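Local atomic coordinates of proline dipeptidase (Streptococcus pneumoniae, PDB entry 3PN9), a protein that probably hydrolyses dipeptides that carry proline at the C-terminal position, the chain here corresponding to a creatinase/prolidase N-terminal domain. Residues D105-L109 / T110-G114. Numbering follows the deposited sequence.
Sequences DNLIL and TKYHG
Tyr112 and Ile108 are joined by the first backbone bond of helix 109-118, Tyr112 N to Ile108 O at 2.9 Å. Ile108 is the N-cap residue. The next bond follows one residue on, from His113 N to Leu109 O at 2.8 Å. Both are close to straight, with N-H...O angles of 164° and 163°. Leu109 O also lies over one face of the His113 imidazole, 3.1 Å above its plane and offset toward the rim. The ring reaches back over this carbonyl because CG of His113 sits anti to its own carbonyl carbon (chi1 -64°).

A water links the loop to the helix. It lies 3.0 Å from Asn106 OD1, to which it can donate, and accepts from Lys111 NZ at 2.7 Å. Asn106 OD1 is also bonded to Ser25 OG, so the same amide oxygen ties this loop to another.

The Lys111 chain is extended, and its methylenes carry part of the apolar packing. CB meets Leu107 CD1 at 3.6 Å. CG meets Ile108 CG1 at 3.8 Å where the two side chains cross. The other Leu107 methyl, CD2, touches CB of Tyr112 at 3.9 Å. Leu109 CD2 approaches the Tyr112 ring obliquely at CD2. That ring continues to an edge-to-face contact with Phe124, on strand 123-126. Ile108 CD1 lies beside Thr110 OG1.

This is a helix N-terminus at the surface, entered from the loop after strand 99-102. Lys111 divides its roles: its aliphatic part packs on Leu107 and Ile108, while its ammonium group is solvated by the bridging water and probably keeps its charge.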
loop_
_atom_site.group_PDB
_atom_site.type_symbol
_atom_site.label_atom_id
_atom_site.label_comp_id
_atom_site.label_asym_id
_atom_site.label_seq_id
_atom_site.Cartn_x
_atom_site.Cartn_y
_atom_site.Cartn_z
ATOM N N ASP A 105 -9.019 -13.699 18.795
ATOM C CA ASP A 105 -8.692 -14.054 20.185
ATOM C C ASP A 105 -9.539 -13.329 21.222
ATOM O O ASP A 105 -9.401 -13.609 22.384
ATOM C CB ASP A 105 -7.210 -13.712 20.545
ATOM C CG ASP A 105 -6.234 -14.717 19.917
ATOM O OD1 ASP A 105 -6.684 -15.717 19.280
ATOM O OD2 ASP A 105 -5.031 -14.508 20.153
ATOM N N ASN A 106 -10.361 -12.383 20.809
ATOM C CA ASN A 106 -11.204 -11.692 21.785
ATOM C C ASN A 106 -12.728 -11.855 21.501
ATOM O O ASN A 106 -13.484 -11.837 22.483
ATOM C CB ASN A 106 -10.926 -10.166 21.743
ATOM C CG ASN A 106 -11.931 -9.390 22.603
ATOM O OD1 ASN A 106 -12.909 -8.862 22.079
ATOM N ND2 ASN A 106 -11.702 -9.354 23.904
ATOM N N LEU A 107 -13.181 -11.914 20.229
ATOM C CA LEU A 107 -14.595 -11.680 19.907
ATOM C C LEU A 107 -15.381 -12.969 20.385
ATOM O O LEU A 107 -15.147 -14.049 19.872
ATOM C CB LEU A 107 -14.759 -11.492 18.402
ATOM C CG LEU A 107 -16.193 -11.098 17.910
ATOM C CD1 LEU A 107 -16.383 -9.623 18.513
ATOM C CD2 LEU A 107 -16.226 -11.174 16.382
ATOM N N ILE A 108 -16.321 -12.847 21.310
ATOM C CA ILE A 108 -17.166 -13.948 21.686
ATOM C C ILE A 108 -18.299 -14.231 20.689
ATOM O O ILE A 108 -18.676 -13.381 19.822
ATOM C CB ILE A 108 -17.779 -13.799 23.069
ATOM C CG1 ILE A 108 -18.562 -12.447 23.150
ATOM C CG2 ILE A 108 -16.647 -13.804 24.063
ATOM C CD1 ILE A 108 -19.314 -12.190 24.540
ATOM N N LEU A 109 -18.885 -15.441 20.784
ATOM C CA LEU A 109 -19.852 -15.785 19.743
ATOM C C LEU A 109 -21.124 -14.827 19.742
ATOM O O LEU A 109 -21.619 -14.508 18.704
ATOM C CB LEU A 109 -20.301 -17.220 19.957
ATOM C CG LEU A 109 -19.401 -18.286 19.431
ATOM C CD1 LEU A 109 -20.049 -19.700 19.626
ATOM C CD2 LEU A 109 -19.158 -18.040 17.962
ATOM N N THR A 110 -21.538 -14.370 20.883
ATOM C CA THR A 110 -22.771 -13.529 20.882
ATOM C C THR A 110 -22.464 -12.230 20.127
ATOM O O THR A 110 -23.292 -11.747 19.349
ATOM C CB THR A 110 -23.274 -13.174 22.261
ATOM O OG1 THR A 110 -22.303 -12.443 22.927
ATOM C CG2 THR A 110 -23.519 -14.351 23.160
ATOM N N LYS A 111 -21.221 -11.716 20.272
ATOM C CA LYS A 111 -20.849 -10.521 19.449
ATOM C C LYS A 111 -20.608 -10.814 18.013
ATOM O O LYS A 111 -20.948 -9.956 17.167
ATOM C CB LYS A 111 -19.644 -9.811 20.044
ATOM C CG LYS A 111 -19.864 -9.312 21.482
ATOM C CD LYS A 111 -18.615 -8.513 22.039
ATOM C CE LYS A 111 -18.995 -8.209 23.442
ATOM N NZ LYS A 111 -18.017 -7.255 23.907
ATOM N N TYR A 112 -20.014 -11.979 17.692
ATOM C CA TYR A 112 -19.859 -12.342 16.327
ATOM C C TYR A 112 -21.212 -12.476 15.623
ATOM O O TYR A 112 -21.405 -12.001 14.505
ATOM C CB TYR A 112 -19.156 -13.704 16.294
ATOM C CG TYR A 112 -18.997 -14.375 14.963
ATOM C CD1 TYR A 112 -18.280 -13.755 13.880
ATOM C CD2 TYR A 112 -19.484 -15.673 14.802
ATOM C CE1 TYR A 112 -18.130 -14.423 12.636
ATOM C CE2 TYR A 112 -19.348 -16.360 13.603
ATOM C CZ TYR A 112 -18.630 -15.729 12.552
ATOM O OH TYR A 112 -18.533 -16.422 11.422
ATOM N N HIS A 113 -22.190 -13.081 16.311
ATOM C CA HIS A 113 -23.487 -13.223 15.622
ATOM C C HIS A 113 -24.111 -11.846 15.546
ATOM O O HIS A 113 -24.722 -11.548 14.538
ATOM C CB HIS A 113 -24.406 -14.151 16.446
ATOM C CG HIS A 113 -23.887 -15.559 16.549
ATOM N ND1 HIS A 113 -24.042 -16.308 17.695
ATOM C CD2 HIS A 113 -23.210 -16.350 15.660
ATOM C CE1 HIS A 113 -23.467 -17.495 17.518
ATOM N NE2 HIS A 113 -22.968 -17.544 16.300
ATOM N N GLY A 114 -23.903 -10.978 16.524
ATOM C CA GLY A 114 -24.438 -9.623 16.331
ATOM C C GLY A 114 -23.804 -8.901 15.131
ATOM O O GLY A 114 -24.489 -8.266 14.334
HETATM O O HOH W 1 -15.406 -7.808 23.323
#